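Local coordinates for ribulose bisphosphate carboxylase (Pyrococcus horikoshii, PDB 2D69), which probably catalyses the magnesium-dependent addition of CO2 and water to ribulose 1,5-bisphosphate, giving two molecules of 3-phosphoglycerate in archaeal AMP degradation, at residues T155-K160 with G180-L185; N197-R202 with I225-P230; A274-R279 with V307-T312; P342-A347 with G364-I369. All coordinates share one frame; numbering follows the deposited sequence.

From the N terminus, interaction 1 closes a loop that leaves strand 154-157, passes through helix 167-179 and returns on strand 184-186. Interaction 2 ties the start of helix 199-217 to the loop between strand 222-224 and helix 231-244. Interaction 3 pairs strands 274-278 and 309-311 across an excursion that includes helix 295-305, and interaction 4 pairs 344-348 with 368-370 around helix 356-363. The four lie in series, with no nesting or crossing. Three join one parallel sheet: I310 of interaction 3 probably hydrogen-bonds F344 and V346 of interaction 4, whose I369 O lies 2.9 Å from A156 N of interaction 1. Interaction 2 touches none of the others, but its loop bonds to strand 248-252.

Interaction 1 (T155-K160 with G180-L185); sequences TATVPK and GGIDLL. With SO4 (sulfate ion), chain E.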
loop_
_atom_site.group_PDB
_atom_site.type_symbol
_atom_site.label_atom_id
_atom_site.label_comp_id
_atom_site.label_asym_id
_atom_site.label_seq_id
_atom_site.Cartn_x
_atom_site.Cartn_y
_atom_site.Cartn_z
ATOM N N THR A 155 -1.809 -24.912 35.459
ATOM C CA THR A 155 -3.179 -25.395 35.414
ATOM C C THR A 155 -4.043 -24.716 34.352
ATOM O O THR A 155 -3.848 -23.551 33.990
ATOM C CB THR A 155 -3.840 -25.241 36.738
ATOM O OG1 THR A 155 -3.928 -23.854 37.069
ATOM C CG2 THR A 155 -3.051 -25.918 37.837
ATOM N N ALA A 156 -5.001 -25.497 33.856
ATOM C CA ALA A 156 -5.917 -25.103 32.804
ATOM C C ALA A 156 -7.281 -25.681 33.102
ATOM O O ALA A 156 -7.394 -26.762 33.701
ATOM C CB ALA A 156 -5.436 -25.617 31.475
ATOM N N THR A 157 -8.317 -24.940 32.690
ATOM C CA THR A 157 -9.684 -25.416 32.727
ATOM C C THR A 157 -10.519 -25.006 31.500
ATOM O O THR A 157 -10.601 -23.834 31.158
ATOM C CB THR A 157 -10.337 -24.923 33.982
ATOM O OG1 THR A 157 -9.804 -25.661 35.094
ATOM C CG2 THR A 157 -11.789 -25.322 34.033
ATOM N N VAL A 158 -11.144 -25.989 30.862
ATOM C CA VAL A 158 -12.204 -25.748 29.874
ATOM C C VAL A 158 -13.533 -25.708 30.626
ATOM O O VAL A 158 -13.853 -26.646 31.337
ATOM C CB VAL A 158 -12.347 -26.917 28.891
ATOM C CG1 VAL A 158 -13.381 -26.573 27.793
ATOM C CG2 VAL A 158 -10.995 -27.296 28.293
ATOM N N PRO A 159 -14.323 -24.646 30.498
ATOM C CA PRO A 159 -15.617 -24.637 31.174
ATOM C C PRO A 159 -16.528 -25.776 30.690
ATOM O O PRO A 159 -16.342 -26.351 29.610
ATOM C CB PRO A 159 -16.192 -23.261 30.832
ATOM C CG PRO A 159 -15.014 -22.424 30.526
ATOM C CD PRO A 159 -14.064 -23.366 29.813
ATOM N N LYS A 160 -17.447 -26.134 31.578
ATOM C CA LYS A 160 -18.496 -27.135 31.365
ATOM C C LYS A 160 -19.855 -26.452 31.560
ATOM O O LYS A 160 -20.017 -25.742 32.557
ATOM C CB LYS A 160 -18.376 -28.253 32.417
ATOM C CG LYS A 160 -17.160 -29.189 32.246
ATOM C CD LYS A 160 -17.123 -29.891 30.895
ATOM C CE LYS A 160 -15.681 -30.135 30.367
ATOM N NZ LYS A 160 -15.132 -31.391 31.030
ATOM N N GLY A 180 -9.834 -18.085 41.403
ATOM C CA GLY A 180 -9.622 -19.168 42.336
ATOM C C GLY A 180 -8.264 -19.823 42.205
ATOM O O GLY A 180 -7.898 -20.642 43.046
ATOM N N GLY A 181 -7.567 -19.541 41.104
ATOM C CA GLY A 181 -6.169 -19.910 40.954
ATOM C C GLY A 181 -5.783 -20.606 39.652
ATOM O O GLY A 181 -4.606 -20.951 39.480
ATOM N N ILE A 182 -6.729 -20.817 38.729
ATOM C CA ILE A 182 -6.381 -21.458 37.471
ATOM C C ILE A 182 -5.466 -20.523 36.667
ATOM O O ILE A 182 -5.660 -19.282 36.641
ATOM C CB ILE A 182 -7.644 -21.854 36.620
ATOM C CG1 ILE A 182 -8.401 -22.952 37.301
ATOM C CG2 ILE A 182 -7.252 -22.436 35.269
ATOM C CD1 ILE A 182 -7.584 -24.263 37.464
ATOM N N ASP A 183 -4.482 -21.103 36.002
ATOM C CA ASP A 183 -3.564 -20.274 35.251
ATOM C C ASP A 183 -4.152 -19.930 33.884
ATOM O O ASP A 183 -4.132 -18.762 33.477
ATOM C CB ASP A 183 -2.197 -20.922 35.096
ATOM C CG ASP A 183 -1.565 -21.268 36.408
ATOM O OD1 ASP A 183 -1.279 -20.323 37.168
ATOM O OD2 ASP A 183 -1.317 -22.450 36.758
ATOM N N LEU A 184 -4.713 -20.951 33.221
ATOM C CA LEU A 184 -5.086 -20.903 31.841
ATOM C C LEU A 184 -6.557 -21.267 31.595
ATOM O O LEU A 184 -6.992 -22.388 31.857
ATOM C CB LEU A 184 -4.188 -21.882 31.112
ATOM C CG LEU A 184 -2.685 -21.636 31.154
ATOM C CD1 LEU A 184 -1.987 -22.775 30.443
ATOM C CD2 LEU A 184 -2.346 -20.292 30.534
ATOM N N LEU A 185 -7.362 -20.301 31.145
ATOM C CA LEU A 185 -8.688 -20.580 30.666
ATOM C C LEU A 185 -8.491 -21.246 29.347
ATOM O O LEU A 185 -7.582 -20.870 28.604
ATOM C CB LEU A 185 -9.447 -19.286 30.484
ATOM C CG LEU A 185 -10.874 -19.422 29.921
ATOM C CD1 LEU A 185 -11.808 -20.177 30.878
ATOM C CD2 LEU A 185 -11.404 -18.055 29.585
HETATM S S SO4 E . -12.323 -33.282 31.825
HETATM O O1 SO4 E . -13.669 -33.149 32.361
HETATM O O2 SO4 E . -11.965 -34.674 31.694
HETATM O O3 SO4 E . -12.342 -32.684 30.504
HETATM O O4 SO4 E . -11.382 -32.556 32.659
#
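T155 and D183 carry the polar part of this contact. D183 OD2 accepts two hydrogen bonds from one residue: T155 N at 2.8 Å, nearly straight (166°) and on the anti lone pair, and T155 OG1 at 3.0 Å, from well above the carboxylate plane. OG1 stands between the backbone N and the carbonyl carbon (chi1 64°), where it also receives D183 N at 3.0 Å. OD2 forms a salt bridge with R152 as well. An alanine in place of D183 would probably leave T155 N without its mate, R152 without its counter-charge, and the threonine hydroxyl freer to turn.

The main-chain bonds set a parallel register, A156 beside L184 and T157 beside L185. L184 N donates to T155 O at 2.8 Å, and L184 O receives T157 N at 3.0 Å, with A156 CA in CA-H...O contact with the same oxygen at 3.1 Å.

Van der Waals contacts flank the strands. I182 crosses T157 at about a right angle, its CD1 lying 3.5 Å from T157 OG1. Two pairs are apolar: P159 CG meets L185 CD1 at 3.9 Å, and A156 and L184 share the other face through their CB atoms.

K160 NZ makes a weak hydrogen bond to O3 of a bound sulfate, an ion that G350 N, G373 N and Q370 NE2 also bind. K160 is a predicted proton acceptor.

G181 ends helix 167-179 in a Schellman motif, and the whole is a beta-alpha-beta crossover of the RuBisCO TIM barrel.

Interaction 2 (N197-R202 with I225-P230); sequences NRFEER and INITGP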
loop_
_atom_site.group_PDB
_atom_site.type_symbol
_atom_site.label_atom_id
_atom_site.label_comp_id
_atom_site.label_asym_id
_atom_site.label_seq_id
_atom_site.Cartn_x
_atom_site.Cartn_y
_atom_site.Cartn_z
ATOM N N ASN A 197 -21.715 -15.679 20.627
ATOM C CA ASN A 197 -20.352 -15.497 21.146
ATOM C C ASN A 197 -19.357 -15.266 20.011
ATOM O O ASN A 197 -18.582 -16.145 19.634
ATOM C CB ASN A 197 -19.900 -16.697 22.017
ATOM C CG ASN A 197 -18.843 -16.325 23.042
ATOM O OD1 ASN A 197 -17.856 -15.705 22.701
ATOM N ND2 ASN A 197 -19.064 -16.687 24.317
ATOM N N ARG A 198 -19.373 -14.061 19.473
ATOM C CA ARG A 198 -18.494 -13.694 18.386
ATOM C C ARG A 198 -17.070 -13.557 18.873
ATOM O O ARG A 198 -16.833 -12.878 19.876
ATOM C CB ARG A 198 -18.923 -12.360 17.735
ATOM C CG ARG A 198 -19.868 -12.501 16.583
ATOM C CD ARG A 198 -20.192 -11.190 15.794
ATOM N NE ARG A 198 -19.123 -10.674 14.926
ATOM C CZ ARG A 198 -18.367 -9.605 15.199
ATOM N NH1 ARG A 198 -18.554 -8.922 16.310
ATOM N NH2 ARG A 198 -17.452 -9.194 14.338
ATOM N N PHE A 199 -16.140 -14.126 18.105
ATOM C CA PHE A 199 -14.755 -14.177 18.483
ATOM C C PHE A 199 -14.240 -12.811 18.908
ATOM O O PHE A 199 -13.677 -12.649 20.020
ATOM C CB PHE A 199 -13.852 -14.755 17.353
ATOM C CG PHE A 199 -12.459 -14.993 17.828
ATOM C CD1 PHE A 199 -11.496 -13.942 17.835
ATOM C CD2 PHE A 199 -12.131 -16.207 18.420
ATOM C CE1 PHE A 199 -10.218 -14.139 18.378
ATOM C CE2 PHE A 199 -10.844 -16.412 18.915
ATOM C CZ PHE A 199 -9.895 -15.362 18.949
ATOM N N GLU A 200 -14.460 -11.793 18.088
ATOM C CA GLU A 200 -13.885 -10.469 18.471
ATOM C C GLU A 200 -14.485 -9.827 19.701
ATOM O O GLU A 200 -13.818 -9.010 20.469
ATOM C CB GLU A 200 -13.892 -9.482 17.286
ATOM C CG GLU A 200 -12.918 -8.296 17.591
ATOM C CD GLU A 200 -12.545 -7.447 16.380
ATOM O OE1 GLU A 200 -11.610 -6.613 16.516
ATOM O OE2 GLU A 200 -13.187 -7.612 15.309
ATOM N N GLU A 201 -15.760 -10.122 19.916
ATOM C CA GLU A 201 -16.448 -9.672 21.140
ATOM C C GLU A 201 -15.907 -10.431 22.347
ATOM O O GLU A 201 -15.657 -9.855 23.380
ATOM C CB GLU A 201 -17.957 -9.839 20.998
ATOM C CG GLU A 201 -18.571 -8.935 19.927
ATOM C CD GLU A 201 -20.076 -9.168 19.705
ATOM O OE1 GLU A 201 -20.543 -8.735 18.602
ATOM O OE2 GLU A 201 -20.774 -9.753 20.615
ATOM N N ARG A 202 -15.666 -11.726 22.189
ATOM C CA ARG A 202 -15.057 -12.513 23.254
ATOM C C ARG A 202 -13.643 -12.007 23.598
ATOM O O ARG A 202 -13.352 -11.776 24.786
ATOM C CB ARG A 202 -14.990 -13.977 22.869
ATOM C CG ARG A 202 -14.658 -14.870 24.041
ATOM C CD ARG A 202 -15.015 -16.295 23.768
ATOM N NE ARG A 202 -14.035 -17.031 22.972
ATOM C CZ ARG A 202 -14.271 -17.478 21.741
ATOM N NH1 ARG A 202 -15.393 -17.156 21.108
ATOM N NH2 ARG A 202 -13.384 -18.262 21.172
ATOM N N ILE A 225 -7.139 -19.436 23.762
ATOM C CA ILE A 225 -8.297 -19.054 22.975
ATOM C C ILE A 225 -8.266 -19.716 21.637
ATOM O O ILE A 225 -7.248 -19.662 20.945
ATOM C CB ILE A 225 -8.354 -17.501 22.892
ATOM C CG1 ILE A 225 -9.640 -17.059 22.168
ATOM C CG2 ILE A 225 -7.118 -16.902 22.207
ATOM C CD1 ILE A 225 -10.016 -15.662 22.508
ATOM N N ASN A 226 -9.383 -20.347 21.264
ATOM C CA ASN A 226 -9.477 -21.144 20.040
ATOM C C ASN A 226 -9.653 -20.298 18.766
ATOM O O ASN A 226 -10.716 -19.777 18.511
ATOM C CB ASN A 226 -10.628 -22.081 20.195
ATOM C CG ASN A 226 -10.674 -23.149 19.156
ATOM O OD1 ASN A 226 -11.503 -24.080 19.241
ATOM N ND2 ASN A 226 -9.751 -23.118 18.243
ATOM N N ILE A 227 -8.590 -20.167 17.986
ATOM C CA ILE A 227 -8.570 -19.390 16.725
ATOM C C ILE A 227 -8.786 -20.294 15.506
ATOM O O ILE A 227 -8.730 -19.845 14.380
ATOM C CB ILE A 227 -7.253 -18.654 16.542
ATOM C CG1 ILE A 227 -6.077 -19.598 16.364
ATOM C CG2 ILE A 227 -6.911 -17.737 17.807
ATOM C CD1 ILE A 227 -4.844 -18.893 15.740
ATOM N N THR A 228 -9.003 -21.564 15.748
ATOM C CA THR A 228 -9.187 -22.530 14.666
ATOM C C THR A 228 -10.277 -22.035 13.686
ATOM O O THR A 228 -11.320 -21.519 14.100
ATOM C CB THR A 228 -9.605 -23.861 15.239
ATOM O OG1 THR A 228 -8.648 -24.325 16.173
ATOM C CG2 THR A 228 -9.673 -24.944 14.178
ATOM N N GLY A 229 -9.974 -22.206 12.393
ATOM C CA GLY A 229 -10.787 -21.778 11.281
ATOM C C GLY A 229 -10.025 -21.939 9.940
ATOM O O GLY A 229 -8.865 -22.336 9.911
ATOM N N PRO A 230 -10.679 -21.569 8.841
ATOM C CA PRO A 230 -9.998 -21.317 7.559
ATOM C C PRO A 230 -8.811 -20.403 7.842
ATOM O O PRO A 230 -8.953 -19.513 8.676
ATOM C CB PRO A 230 -11.046 -20.564 6.747
ATOM C CG PRO A 230 -12.353 -20.961 7.341
ATOM C CD PRO A 230 -12.132 -21.337 8.755
#
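R202 NH1 is gripped by two oxygens, the backbone O of T192 and OD1 of N197, on a guanidinium whose NH2 meets I225. The bond from R202 NH1 to N197 OD1, 3.3 Å long, is straight at the nitrogen (167°) and lies near the guanidinium plane, although it arrives well above the N197 carbonyl plane (56°). NE takes the hydroxyl of Y223, and NH2 forms a salt bridge with D187. With every nitrogen engaged, the group's rotation is fixed, and it reaches I225 tip to tip, NH2 to CG1 at 4.1 Å.

D187 OD2 also accepts the backbone N of N226, so a single carboxylate holds both sides of the contact. N226 O lies at the guanidinium edge, near its plane, too far from NH2 for a bond.

The apolar part centres on F199. Its CG is anti to the backbone N (chi1 -171°), which sends the ring from the first turn of the helix toward the loop. CE2 meets I225 CG1 at 3.5 Å, and CZ lies 3.6 Å from I225 CD1. The same CE2 comes within 3.4 Å of N226 O, while I227 CG2 reaches CZ at 4.0 Å. V241 of helix 231-244 packs against both F199 and I225.

R198 is the N-cap residue. Its NH1 forms a salt bridge with E201 OE1 at 3.0 Å and another with E269 of a neighbouring subunit.

In this part of the TIM barrel the start of an outer helix, 199-217, packs on the loop leaving strand 222-224, whose N226 lies near the predicted magnesium ligands D188 and E189.

Interaction 3 (A274-R279 with V307-T312); sequences AIHAHR and VDQIHT. With SO4 (sulfate ion), chain F.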
loop_
_atom_site.group_PDB
_atom_site.type_symbol
_atom_site.label_atom_id
_atom_site.label_comp_id
_atom_site.label_asym_id
_atom_site.label_seq_id
_atom_site.Cartn_x
_atom_site.Cartn_y
_atom_site.Cartn_z
ATOM N N ALA A 274 2.504 -17.875 21.890
ATOM C CA ALA A 274 2.698 -19.328 22.067
ATOM C C ALA A 274 1.500 -20.067 21.473
ATOM O O ALA A 274 0.385 -19.549 21.502
ATOM C CB ALA A 274 2.838 -19.655 23.476
ATOM N N ILE A 275 1.746 -21.254 20.942
ATOM C CA ILE A 275 0.733 -22.105 20.333
ATOM C C ILE A 275 0.443 -23.305 21.246
ATOM O O ILE A 275 1.336 -24.030 21.673
ATOM C CB ILE A 275 1.155 -22.614 18.960
ATOM C CG1 ILE A 275 1.353 -21.465 17.961
ATOM C CG2 ILE A 275 0.114 -23.542 18.374
ATOM C CD1 ILE A 275 2.001 -21.867 16.664
ATOM N N HIS A 276 -0.825 -23.450 21.578
ATOM C CA HIS A 276 -1.345 -24.600 22.259
ATOM C C HIS A 276 -2.022 -25.455 21.193
ATOM O O HIS A 276 -2.960 -25.025 20.546
ATOM C CB HIS A 276 -2.353 -24.202 23.330
ATOM C CG HIS A 276 -2.980 -25.386 23.996
ATOM N ND1 HIS A 276 -2.554 -25.864 25.213
ATOM C CD2 HIS A 276 -3.963 -26.220 23.580
ATOM C CE1 HIS A 276 -3.271 -26.933 25.529
ATOM N NE2 HIS A 276 -4.113 -27.188 24.539
ATOM N N ALA A 277 -1.521 -26.660 21.002
ATOM C CA ALA A 277 -2.074 -27.541 19.997
ATOM C C ALA A 277 -3.049 -28.499 20.660
ATOM O O ALA A 277 -2.700 -29.251 21.579
ATOM C CB ALA A 277 -0.966 -28.306 19.315
ATOM N N HIS A 278 -4.271 -28.467 20.170
ATOM C CA HIS A 278 -5.296 -29.424 20.504
ATOM C C HIS A 278 -5.259 -30.448 19.393
ATOM O O HIS A 278 -5.082 -30.116 18.227
ATOM C CB HIS A 278 -6.655 -28.743 20.608
ATOM C CG HIS A 278 -7.696 -29.590 21.258
ATOM N ND1 HIS A 278 -8.009 -30.860 20.813
ATOM C CD2 HIS A 278 -8.476 -29.368 22.353
ATOM C CE1 HIS A 278 -8.923 -31.394 21.617
ATOM N NE2 HIS A 278 -9.244 -30.500 22.543
ATOM N N ARG A 279 -5.395 -31.697 19.747
ATOM C CA ARG A 279 -5.193 -32.764 18.766
ATOM C C ARG A 279 -6.494 -33.418 18.328
ATOM O O ARG A 279 -6.481 -34.532 17.771
ATOM C CB ARG A 279 -4.249 -33.803 19.366
ATOM C CG ARG A 279 -4.783 -34.450 20.641
ATOM C CD ARG A 279 -3.795 -35.412 21.201
ATOM N NE ARG A 279 -4.334 -36.190 22.286
ATOM C CZ ARG A 279 -3.845 -37.360 22.701
ATOM N NH1 ARG A 279 -2.820 -37.927 22.074
ATOM N NH2 ARG A 279 -4.449 -38.007 23.716
ATOM N N VAL A 307 4.868 -26.090 17.940
ATOM C CA VAL A 307 3.822 -25.881 18.956
ATOM C C VAL A 307 4.529 -25.785 20.268
ATOM O O VAL A 307 5.580 -26.382 20.423
ATOM C CB VAL A 307 2.730 -27.026 18.942
ATOM C CG1 VAL A 307 2.118 -27.142 17.582
ATOM C CG2 VAL A 307 3.269 -28.284 19.448
ATOM N N ASP A 308 4.028 -24.983 21.201
ATOM C CA ASP A 308 4.691 -24.810 22.504
ATOM C C ASP A 308 4.206 -25.765 23.594
ATOM O O ASP A 308 4.899 -25.980 24.637
ATOM C CB ASP A 308 4.492 -23.390 22.967
ATOM C CG ASP A 308 5.110 -22.414 22.033
ATOM O OD1 ASP A 308 6.316 -22.140 22.221
ATOM O OD2 ASP A 308 4.463 -21.868 21.105
ATOM N N GLN A 309 3.019 -26.326 23.357
ATOM C CA GLN A 309 2.393 -27.313 24.260
ATOM C C GLN A 309 1.399 -28.152 23.472
ATOM O O GLN A 309 0.819 -27.684 22.491
ATOM C CB GLN A 309 1.740 -26.684 25.499
ATOM C CG GLN A 309 0.787 -25.613 25.246
ATOM C CD GLN A 309 0.469 -24.802 26.495
ATOM O OE1 GLN A 309 -0.712 -24.684 26.875
ATOM N NE2 GLN A 309 1.463 -24.229 27.081
ATOM N N ILE A 310 1.269 -29.405 23.834
ATOM C CA ILE A 310 0.377 -30.308 23.084
ATOM C C ILE A 310 -0.132 -31.420 24.003
ATOM O O ILE A 310 0.606 -31.915 24.875
ATOM C CB ILE A 310 1.099 -30.907 21.827
ATOM C CG1 ILE A 310 0.156 -31.723 20.960
ATOM C CG2 ILE A 310 2.242 -31.778 22.245
ATOM C CD1 ILE A 310 0.722 -32.065 19.617
ATOM N N HIS A 311 -1.406 -31.768 23.810
ATOM C CA HIS A 311 -2.087 -32.834 24.539
ATOM C C HIS A 311 -1.419 -34.130 24.198
ATOM O O HIS A 311 -1.261 -34.393 23.027
ATOM C CB HIS A 311 -3.570 -32.923 24.092
ATOM C CG HIS A 311 -4.426 -31.784 24.573
ATOM N ND1 HIS A 311 -5.021 -31.778 25.818
ATOM C CD2 HIS A 311 -4.815 -30.633 23.969
ATOM C CE1 HIS A 311 -5.707 -30.653 25.970
ATOM N NE2 HIS A 311 -5.614 -29.949 24.858
ATOM N N THR A 312 -1.054 -34.939 25.194
ATOM C CA THR A 312 -0.548 -36.316 24.956
ATOM C C THR A 312 -1.316 -37.518 25.592
ATOM O O THR A 312 -0.982 -38.660 25.257
ATOM C CB THR A 312 0.893 -36.420 25.418
ATOM O OG1 THR A 312 0.966 -36.004 26.780
ATOM C CG2 THR A 312 1.792 -35.402 24.653
HETATM S S SO4 F . -6.911 -35.297 24.922
HETATM O O1 SO4 F . -8.073 -34.593 25.460
HETATM O O2 SO4 F . -7.166 -36.726 24.723
HETATM O O3 SO4 F . -6.591 -34.680 23.627
HETATM O O4 SO4 F . -5.807 -35.086 25.870
HETATM O O HOH W 1 -1.540 -40.747 22.793
#
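H276 and Q309 meet through their first torsions: H276 CG is anti to the backbone N (chi1 176°), whereas Q309 CG stands between N and the carbonyl carbon (chi1 53°) and the chain then extends. H276 ND1 therefore donates to Q309 OE1 at 2.7 Å, nearly straight (172°), in the imidazole plane and on an amide lone pair. Y248 OH takes Q309 NE2, which fixes the amide.

H311 turns its edge toward the face of H278, the ring centroids 4.8 Å apart, and its NE2 is 3.2 Å from NE2 of H276. R279 lays one guanidinium face over the backbone at H311 and T312. Its NE and NH2 hold a sulfate, at 3.0 Å to O3 and 3.2 Å to O2, consistent with its predicted substrate-binding role; H311, another predicted substrate ligand, lies beside the ion.

Along the backbones, A277 N donates to Q309 O at 3.0 Å, and D308 OD2 accepts I275 N at 2.8 Å. A277 CB packs on V307 CG1 at 3.7 Å.

Strand 274-278 pairs with strand 248-252 on its other edge. Helix 295-305 packs on V307 and I310, while V346 of strand 344-348 touches H276, Q309 and H311.

Interaction 4 (P342-A347 with G364-I369); sequences PVFPVA and GKDLVI
The F344 ring takes V368 CG2 over one face, 4.2 Å from the centroid and 26° off the normal, a CH-pi contact. V368 CG1 is anti to the backbone N (chi1 177°), and that torsion turns CG2 onto the ring. At the ring edge, near its plane, runs the D366-L367 peptide, with L367 N 3.6 Å from CE2. An alanine in place of F344 would probably open a gap beside V368 CG2 and leave the peptide without the ring edge it packs against.

P345 works alongside: its CD lies 3.4 Å from D366 O. Its side chain and that of L367 cross at about a right angle, P345 CB lying 4.1 Å from L367 CD2. V346 and V368 point the same way from the sheet, CG2 to CB at 4.2 Å.

Backbone bonds set this register. V368 N donates to P345 O at 3.0 Å, nearly straight (170°), and A347 N to V368 O at 2.8 Å. V346 CA adds a CA-H...O contact to the same V368 O, at 3.3 Å.

Further out, D366 is the centre of an inverse gamma turn, and its OD1 forms a salt bridge with R144. Helix 139-147 packs on F344 through V140 and I143, and V346 faces H311, a predicted substrate ligand.

The parallel bridges V346-V368 and A347-I369 pair strands 344-348 and 368-370, which helix 356-363 connects into a beta-alpha-beta unit of the RuBisCO TIM barrel, its strands leading to the predicted substrate-binding residues S348 and Q370.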
loop_
_atom_site.group_PDB
_atom_site.type_symbol
_atom_site.label_atom_id
_atom_site.label_comp_id
_atom_site.label_asym_id
_atom_site.label_seq_id
_atom_site.Cartn_x
_atom_site.Cartn_y
_atom_site.Cartn_z
ATOM N N PRO A 342 12.154 -27.381 24.112
ATOM C CA PRO A 342 11.198 -28.399 24.617
ATOM C C PRO A 342 9.751 -27.860 24.710
ATOM O O PRO A 342 9.526 -26.676 24.891
ATOM C CB PRO A 342 11.754 -28.763 26.007
ATOM C CG PRO A 342 12.516 -27.512 26.476
ATOM C CD PRO A 342 13.046 -26.879 25.167
ATOM N N VAL A 343 8.806 -28.765 24.568
ATOM C CA VAL A 343 7.356 -28.545 24.518
ATOM C C VAL A 343 6.679 -29.110 25.749
ATOM O O VAL A 343 6.952 -30.252 26.161
ATOM C CB VAL A 343 6.795 -29.277 23.269
ATOM C CG1 VAL A 343 5.253 -29.319 23.246
ATOM C CG2 VAL A 343 7.407 -28.678 21.963
ATOM N N PHE A 344 5.797 -28.333 26.379
ATOM C CA PHE A 344 4.955 -28.835 27.466
ATOM C C PHE A 344 3.999 -29.919 27.016
ATOM O O PHE A 344 3.169 -29.674 26.152
ATOM C CB PHE A 344 4.063 -27.774 27.992
ATOM C CG PHE A 344 4.637 -26.992 29.151
ATOM C CD1 PHE A 344 4.796 -25.625 29.051
ATOM C CD2 PHE A 344 4.905 -27.607 30.368
ATOM C CE1 PHE A 344 5.289 -24.878 30.118
ATOM C CE2 PHE A 344 5.405 -26.850 31.460
ATOM C CZ PHE A 344 5.587 -25.494 31.320
ATOM N N PRO A 345 4.041 -31.083 27.637
ATOM C CA PRO A 345 2.908 -32.022 27.510
ATOM C C PRO A 345 1.715 -31.450 28.274
ATOM O O PRO A 345 1.925 -30.822 29.325
ATOM C CB PRO A 345 3.400 -33.294 28.183
ATOM C CG PRO A 345 4.823 -33.118 28.404
ATOM C CD PRO A 345 5.083 -31.613 28.532
ATOM N N VAL A 346 0.523 -31.595 27.704
ATOM C CA VAL A 346 -0.715 -31.147 28.279
ATOM C C VAL A 346 -1.435 -32.415 28.701
ATOM O O VAL A 346 -1.743 -33.303 27.867
ATOM C CB VAL A 346 -1.620 -30.386 27.288
ATOM C CG1 VAL A 346 -2.979 -30.022 27.975
ATOM C CG2 VAL A 346 -0.914 -29.133 26.645
ATOM N N ALA A 347 -1.636 -32.543 30.001
ATOM C CA ALA A 347 -2.337 -33.699 30.560
ATOM C C ALA A 347 -3.808 -33.365 30.831
ATOM O O ALA A 347 -4.114 -32.335 31.463
ATOM C CB ALA A 347 -1.630 -34.173 31.835
ATOM N N GLY A 364 6.246 -35.841 36.196
ATOM C CA GLY A 364 7.002 -34.642 36.492
ATOM C C GLY A 364 6.201 -33.360 36.661
ATOM O O GLY A 364 4.978 -33.349 36.613
ATOM N N LYS A 365 6.928 -32.263 36.875
ATOM C CA LYS A 365 6.353 -30.949 37.071
ATOM C C LYS A 365 6.208 -30.124 35.799
ATOM O O LYS A 365 5.619 -29.042 35.827
ATOM C CB LYS A 365 7.241 -30.191 38.020
ATOM C CG LYS A 365 7.339 -30.882 39.394
ATOM C CD LYS A 365 8.165 -30.085 40.404
ATOM C CE LYS A 365 9.683 -30.179 40.174
ATOM N NZ LYS A 365 10.346 -29.584 41.373
ATOM N N ASP A 366 6.819 -30.579 34.710
ATOM C CA ASP A 366 6.765 -29.844 33.463
ATOM C C ASP A 366 5.582 -30.349 32.686
ATOM O O ASP A 366 5.711 -31.195 31.796
ATOM C CB ASP A 366 8.071 -29.968 32.659
ATOM C CG ASP A 366 9.156 -29.025 33.170
ATOM O OD1 ASP A 366 8.837 -28.069 33.905
ATOM O OD2 ASP A 366 10.349 -29.189 32.921
ATOM N N LEU A 367 4.425 -29.853 33.101
ATOM C CA LEU A 367 3.128 -30.225 32.557
ATOM C C LEU A 367 2.203 -29.040 32.567
ATOM O O LEU A 367 2.285 -28.160 33.430
ATOM C CB LEU A 367 2.442 -31.299 33.395
ATOM C CG LEU A 367 3.121 -32.641 33.577
ATOM C CD1 LEU A 367 2.319 -33.439 34.570
ATOM C CD2 LEU A 367 3.245 -33.409 32.270
ATOM N N VAL A 368 1.305 -29.017 31.599
ATOM C CA VAL A 368 0.114 -28.230 31.740
ATOM C C VAL A 368 -0.986 -29.186 32.116
ATOM O O VAL A 368 -1.212 -30.167 31.389
ATOM C CB VAL A 368 -0.225 -27.532 30.443
ATOM C CG1 VAL A 368 -1.515 -26.771 30.590
ATOM C CG2 VAL A 368 0.926 -26.599 30.002
ATOM N N ILE A 369 -1.689 -28.905 33.211
ATOM C CA ILE A 369 -2.665 -29.879 33.726
ATOM C C ILE A 369 -4.064 -29.332 33.514
ATOM O O ILE A 369 -4.424 -28.307 34.100
ATOM C CB ILE A 369 -2.421 -30.108 35.202
ATOM C CG1 ILE A 369 -1.096 -30.828 35.402
ATOM C CG2 ILE A 369 -3.557 -30.917 35.822
ATOM C CD1 ILE A 369 -0.640 -30.810 36.848
#